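Local coordinates for protein tryptophan halogenase superfamily (Brevundimonas sp. BAL3, PDB 6FRL) that acts as a flavin-dependent halogenase of the tryptophan halogenase family that prefers bromination over chlorination, probably modifying aromatic substrates, at residues A250-Q255 with L291-A296; R273-Q278 with T409-D414. All blocks are in the same frame, centred on the assembly; numbering follows the deposited sequence.

Interaction 1. Residues A250-Q255 with L291-A296; sequences AAYAVQ and LVFSSA
Phe293 lays one face of its ring against the methyl group of Ala250, with CB 4.2 Å from the ring centroid and 24° off the normal, a CH-pi contact. The ring turns toward the other strand because its chi1 of 65° holds CG between the backbone N and the carbonyl carbon. Its CE1 then comes 3.7 Å from Tyr252 CD2, and the two aromatic side chains pass at a slant without stacking. Alanine suits position 250, since a single methyl leaves room for the neighbouring ring. Leu291 shares this face of the sheet; on the other, Ala251 CB lies 4.3 Å from Val292 CG2.

The backbones beneath are antiparallel. Tyr252 and Leu291 form a hydrogen-bonded pair: Tyr252 N donates to Leu291 O (2.9 Å) and Leu291 N to Tyr252 O (2.9 Å). Ala250 and Phe293 form the next such pair, where Phe293 N bonds Ala250 O at 3.1 Å and the return bond is weak.

Strand 314-323 flanks 250-257, while strand 276-282 flanks 286-293. Helix 300-307 packs on the aromatic face, touching Tyr252 through Leu304 and Phe293 through Ala303.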
loop_
_atom_site.group_PDB
_atom_site.type_symbol
_atom_site.label_atom_id
_atom_site.label_comp_id
_atom_site.label_asym_id
_atom_site.label_seq_id
_atom_site.Cartn_x
_atom_site.Cartn_y
_atom_site.Cartn_z
ATOM N N ALA B 250 -9.689 -32.384 -6.372
ATOM C CA ALA B 250 -9.561 -33.448 -5.381
ATOM C C ALA B 250 -8.133 -33.517 -4.865
ATOM O O ALA B 250 -7.213 -32.949 -5.486
ATOM C CB ALA B 250 -9.928 -34.778 -6.000
ATOM N N ALA B 251 -7.945 -34.217 -3.744
ATOM C CA ALA B 251 -6.617 -34.431 -3.215
ATOM C C ALA B 251 -6.504 -35.668 -2.320
ATOM O O ALA B 251 -7.455 -36.031 -1.623
ATOM C CB ALA B 251 -6.170 -33.202 -2.439
ATOM N N TYR B 252 -5.320 -36.284 -2.336
ATOM C CA TYR B 252 -4.957 -37.337 -1.410
ATOM C C TYR B 252 -3.812 -36.854 -0.503
ATOM O O TYR B 252 -2.860 -36.235 -0.973
ATOM C CB TYR B 252 -4.498 -38.572 -2.178
ATOM C CG TYR B 252 -5.608 -39.501 -2.641
ATOM C CD1 TYR B 252 -6.315 -40.270 -1.735
ATOM C CD2 TYR B 252 -5.896 -39.655 -3.997
ATOM C CE1 TYR B 252 -7.291 -41.142 -2.157
ATOM C CE2 TYR B 252 -6.869 -40.528 -4.432
ATOM C CZ TYR B 252 -7.575 -41.266 -3.510
ATOM O OH TYR B 252 -8.580 -42.130 -3.933
ATOM N N ALA B 253 -3.898 -37.133 0.795
ATOM C CA ALA B 253 -2.802 -36.816 1.719
ATOM C C ALA B 253 -2.444 -38.051 2.525
ATOM O O ALA B 253 -3.321 -38.880 2.828
ATOM C CB ALA B 253 -3.189 -35.682 2.655
ATOM N N VAL B 254 -1.169 -38.155 2.880
ATOM C CA VAL B 254 -0.687 -39.258 3.661
ATOM C C VAL B 254 0.599 -38.828 4.385
ATOM O O VAL B 254 1.509 -38.237 3.751
ATOM C CB VAL B 254 -0.462 -40.510 2.771
ATOM C CG1 VAL B 254 0.569 -40.252 1.681
ATOM C CG2 VAL B 254 -0.035 -41.728 3.595
ATOM N N GLN B 255 0.647 -39.099 5.704
ATOM C CA GLN B 255 1.847 -38.868 6.494
ATOM C C GLN B 255 2.832 -40.009 6.251
ATOM O O GLN B 255 2.432 -41.166 6.127
ATOM C CB GLN B 255 1.550 -38.749 8.008
ATOM C CG GLN B 255 0.800 -37.514 8.463
ATOM C CD GLN B 255 1.624 -36.230 8.386
ATOM O OE1 GLN B 255 1.439 -35.437 7.446
ATOM N NE2 GLN B 255 2.507 -36.000 9.371
ATOM N N LEU B 291 -1.121 -35.415 -3.197
ATOM C CA LEU B 291 -1.306 -35.133 -4.591
ATOM C C LEU B 291 -2.616 -34.374 -4.720
ATOM O O LEU B 291 -3.667 -34.843 -4.251
ATOM C CB LEU B 291 -1.369 -36.423 -5.422
ATOM C CG LEU B 291 -1.211 -36.221 -6.945
ATOM C CD1 LEU B 291 0.256 -36.342 -7.345
ATOM C CD2 LEU B 291 -2.070 -37.186 -7.763
ATOM N N VAL B 292 -2.533 -33.196 -5.342
ATOM C CA VAL B 292 -3.706 -32.421 -5.792
ATOM C C VAL B 292 -3.902 -32.707 -7.284
ATOM O O VAL B 292 -2.930 -32.671 -8.023
ATOM C CB VAL B 292 -3.453 -30.902 -5.604
ATOM C CG1 VAL B 292 -4.578 -30.066 -6.242
ATOM C CG2 VAL B 292 -3.261 -30.585 -4.123
ATOM N N PHE B 293 -5.129 -32.960 -7.739
ATOM C CA PHE B 293 -5.323 -33.372 -9.142
ATOM C C PHE B 293 -6.750 -33.178 -9.667
ATOM O O PHE B 293 -7.685 -32.920 -8.899
ATOM C CB PHE B 293 -4.910 -34.838 -9.296
ATOM C CG PHE B 293 -5.775 -35.788 -8.518
ATOM C CD1 PHE B 293 -5.541 -36.020 -7.167
ATOM C CD2 PHE B 293 -6.850 -36.429 -9.135
ATOM C CE1 PHE B 293 -6.357 -36.881 -6.453
ATOM C CE2 PHE B 293 -7.678 -37.289 -8.432
ATOM C CZ PHE B 293 -7.425 -37.524 -7.089
ATOM N N SER B 294 -6.896 -33.318 -10.993
ATOM C CA SER B 294 -8.223 -33.275 -11.690
ATOM C C SER B 294 -8.824 -34.679 -11.865
ATOM O O SER B 294 -8.292 -35.475 -12.616
ATOM C CB SER B 294 -8.093 -32.608 -13.067
ATOM O OG SER B 294 -9.317 -32.637 -13.795
ATOM N N SER B 295 -9.937 -34.975 -11.191
ATOM C CA SER B 295 -10.579 -36.311 -11.301
ATOM C C SER B 295 -11.089 -36.576 -12.730
ATOM O O SER B 295 -11.081 -37.713 -13.188
ATOM C CB SER B 295 -11.678 -36.535 -10.238
ATOM O OG SER B 295 -12.804 -35.719 -10.443
ATOM N N ALA B 296 -11.461 -35.517 -13.444
ATOM C CA ALA B 296 -11.805 -35.619 -14.861
ATOM C C ALA B 296 -10.663 -36.097 -15.790
ATOM O O ALA B 296 -10.935 -36.470 -16.935
ATOM C CB ALA B 296 -12.400 -34.306 -15.347
#

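Interaction 2. Residues R273-Q278 with T409-D414; sequences RSAGWQ and TDFWRD
A tight beta hairpin turn, Ser274-Ala275 between strands 268-273 and 276-282, meets the first turn of helix 410-417. The hairpin is closed by Arg273 N bonding Gly276 O, and the helix side chains pack and bond mainly against its backbone. Phe411 lies flat against it: Ala275 CA stands over the ring, 3.9 Å from the centroid, and Gly276 N is 3.5 Å from CE2. With CG anti to its backbone N (chi1 175°), Phe411 reaches out from the helix to the turn. Small residues suit this place, Ala275 adding just a methyl near Phe411 CG and Gly276 adopting a positive phi that glycine readily tolerates.

Two polar groups grip the carbonyls before the turn residue Ala275. Trp412 NE1 donates to Arg273 O at 2.9 Å, nearly straight at 159°, with the oxygen lying in the indole plane. Thr409 occupies the N-cap position but makes no capping bond; its OG1 donates instead to Ser274 O, 2.8 Å away. Phe411 CD2 also sits 3.5 Å above the indole plane, so the two aromatic side chains of the helix brace each other. Trp93 meets Trp412 edge-to-face, and Tyr401 of helix 376-402 touches both Phe411 and Trp412. The Ser274 hydroxyl turns to Glu306.

No salt bridge spans the contact; the indole N-H and the threonine hydroxyl satisfy two peptide oxygens of the turn, and Phe411 adds packing. The in-plane N-H bond restrains the rotation of the indole, while the Phe411 face shields the peptide linking Ala275 to Gly276.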
loop_
_atom_site.group_PDB
_atom_site.type_symbol
_atom_site.label_atom_id
_atom_site.label_comp_id
_atom_site.label_asym_id
_atom_site.label_seq_id
_atom_site.Cartn_x
_atom_site.Cartn_y
_atom_site.Cartn_z
ATOM N N ARG B 273 2.930 -33.370 -11.718
ATOM C CA ARG B 273 2.703 -34.722 -12.271
ATOM C C ARG B 273 1.759 -34.613 -13.475
ATOM O O ARG B 273 1.569 -33.512 -14.000
ATOM C CB ARG B 273 2.172 -35.689 -11.174
ATOM C CG ARG B 273 3.019 -35.803 -9.910
ATOM C CD ARG B 273 4.361 -36.434 -10.169
ATOM N NE ARG B 273 5.035 -36.796 -8.919
ATOM C CZ ARG B 273 6.336 -37.082 -8.816
ATOM N NH1 ARG B 273 7.144 -37.078 -9.885
ATOM N NH2 ARG B 273 6.856 -37.423 -7.638
ATOM N N SER B 274 1.184 -35.730 -13.921
ATOM C CA SER B 274 0.403 -35.783 -15.179
ATOM C C SER B 274 -0.851 -34.932 -15.193
ATOM O O SER B 274 -1.230 -34.445 -16.259
ATOM C CB SER B 274 0.024 -37.253 -15.552
ATOM O OG SER B 274 -1.086 -37.742 -14.817
ATOM N N ALA B 275 -1.503 -34.763 -14.040
ATOM C CA ALA B 275 -2.784 -34.024 -14.001
ATOM C C ALA B 275 -3.036 -33.306 -12.690
ATOM O O ALA B 275 -4.156 -33.322 -12.162
ATOM C CB ALA B 275 -3.959 -34.937 -14.357
ATOM N N GLY B 276 -1.987 -32.625 -12.229
ATOM C CA GLY B 276 -1.952 -31.944 -10.931
ATOM C C GLY B 276 -0.549 -31.951 -10.370
ATOM O O GLY B 276 0.422 -31.972 -11.129
ATOM N N TRP B 277 -0.430 -31.973 -9.046
ATOM C CA TRP B 277 0.876 -31.808 -8.407
ATOM C C TRP B 277 0.977 -32.434 -6.996
ATOM O O TRP B 277 -0.000 -32.576 -6.281
ATOM C CB TRP B 277 1.243 -30.300 -8.380
ATOM C CG TRP B 277 0.239 -29.448 -7.686
ATOM C CD1 TRP B 277 -0.862 -28.868 -8.237
ATOM C CD2 TRP B 277 0.236 -29.084 -6.305
ATOM N NE1 TRP B 277 -1.570 -28.156 -7.275
ATOM C CE2 TRP B 277 -0.924 -28.289 -6.077
ATOM C CE3 TRP B 277 1.084 -29.364 -5.231
ATOM C CZ2 TRP B 277 -1.239 -27.761 -4.832
ATOM C CZ3 TRP B 277 0.766 -28.835 -3.988
ATOM C CH2 TRP B 277 -0.401 -28.049 -3.798
ATOM N N GLN B 278 2.198 -32.780 -6.618
ATOM C CA GLN B 278 2.502 -33.437 -5.369
ATOM C C GLN B 278 3.220 -32.478 -4.409
ATOM O O GLN B 278 4.114 -31.720 -4.806
ATOM C CB GLN B 278 3.384 -34.669 -5.643
ATOM C CG GLN B 278 3.937 -35.415 -4.416
ATOM C CD GLN B 278 4.869 -36.553 -4.791
ATOM O OE1 GLN B 278 5.035 -36.879 -5.965
ATOM N NE2 GLN B 278 5.468 -37.181 -3.793
ATOM N N THR B 409 0.596 -33.835 -21.475
ATOM C CA THR B 409 -0.839 -34.189 -21.361
ATOM C C THR B 409 -1.793 -33.041 -21.694
ATOM O O THR B 409 -1.382 -31.892 -21.811
ATOM C CB THR B 409 -1.234 -34.729 -19.963
ATOM O OG1 THR B 409 -0.871 -33.774 -18.966
ATOM C CG2 THR B 409 -0.560 -36.066 -19.652
ATOM N N ASP B 410 -3.069 -33.380 -21.865
ATOM C CA ASP B 410 -4.103 -32.397 -22.179
ATOM C C ASP B 410 -4.386 -31.433 -21.039
ATOM O O ASP B 410 -4.737 -30.262 -21.286
ATOM C CB ASP B 410 -5.428 -33.087 -22.588
ATOM C CG ASP B 410 -5.414 -33.625 -24.028
ATOM O OD1 ASP B 410 -4.381 -33.506 -24.738
ATOM O OD2 ASP B 410 -6.462 -34.174 -24.428
ATOM N N PHE B 411 -4.279 -31.941 -19.807
ATOM C CA PHE B 411 -4.410 -31.133 -18.602
ATOM C C PHE B 411 -3.583 -29.838 -18.708
ATOM O O PHE B 411 -4.107 -28.724 -18.519
ATOM C CB PHE B 411 -3.961 -31.952 -17.389
ATOM C CG PHE B 411 -3.942 -31.172 -16.101
ATOM C CD1 PHE B 411 -5.116 -30.908 -15.428
ATOM C CD2 PHE B 411 -2.748 -30.690 -15.581
ATOM C CE1 PHE B 411 -5.103 -30.174 -14.256
ATOM C CE2 PHE B 411 -2.727 -29.969 -14.407
ATOM C CZ PHE B 411 -3.903 -29.707 -13.746
ATOM N N TRP B 412 -2.311 -30.015 -19.058
ATOM C CA TRP B 412 -1.338 -28.932 -19.100
ATOM C C TRP B 412 -1.487 -27.973 -20.298
ATOM O O TRP B 412 -1.317 -26.767 -20.106
ATOM C CB TRP B 412 0.102 -29.484 -18.966
ATOM C CG TRP B 412 0.421 -30.043 -17.570
ATOM C CD1 TRP B 412 0.695 -31.346 -17.246
ATOM C CD2 TRP B 412 0.472 -29.318 -16.332
ATOM N NE1 TRP B 412 0.919 -31.477 -15.895
ATOM C CE2 TRP B 412 0.787 -30.246 -15.309
ATOM C CE3 TRP B 412 0.276 -27.978 -15.982
ATOM C CZ2 TRP B 412 0.924 -29.868 -13.979
ATOM C CZ3 TRP B 412 0.411 -27.600 -14.671
ATOM C CH2 TRP B 412 0.728 -28.540 -13.681
ATOM N N ARG B 413 -1.805 -28.469 -21.498
ATOM C CA ARG B 413 -2.160 -27.575 -22.641
ATOM C C ARG B 413 -3.333 -26.673 -22.276
ATOM O O ARG B 413 -3.309 -25.459 -22.529
ATOM C CB ARG B 413 -2.555 -28.346 -23.907
ATOM C CG ARG B 413 -1.436 -29.120 -24.583
ATOM C CD ARG B 413 -1.979 -29.955 -25.748
ATOM N NE ARG B 413 -1.004 -30.958 -26.201
ATOM C CZ ARG B 413 -0.878 -32.217 -25.745
ATOM N NH1 ARG B 413 -1.677 -32.713 -24.815
ATOM N NH2 ARG B 413 0.060 -33.015 -26.238
ATOM N N ASP B 414 -4.364 -27.281 -21.696
ATOM C CA ASP B 414 -5.563 -26.551 -21.330
ATOM C C ASP B 414 -5.278 -25.467 -20.328
ATOM O O ASP B 414 -5.792 -24.361 -20.466
ATOM C CB ASP B 414 -6.637 -27.489 -20.763
ATOM C CG ASP B 414 -7.275 -28.378 -21.824
ATOM O OD1 ASP B 414 -6.981 -28.229 -23.039
ATOM O OD2 ASP B 414 -8.081 -29.230 -21.408
#

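Overall arrangement
Interactions 1 and 2 meet through neighbouring strands of one mixed sheet, their centres about 13 Å apart. Strand 286-293 belongs to the first and lies beside 276-282 of the second: Val292 N is 2.8 Å from Trp277 O and Ser294 N is 3.0 Å from Ala275 O, both probable hydrogen bonds. Leu291 CD1 also packs 3.8 Å from Arg273 CG. Interaction 1 thus joins strands inside the sheet, whereas interaction 2 attaches the start of helix 410-417 to the turn joining two inner strands, 268-273 and 276-282. The GxGxxG-like sequence Gly18, Gly20 and Gly23, where strand 13-17 of the other sheet passes into helix 20-33, is probably part of the Rossmann-type flavin-binding region.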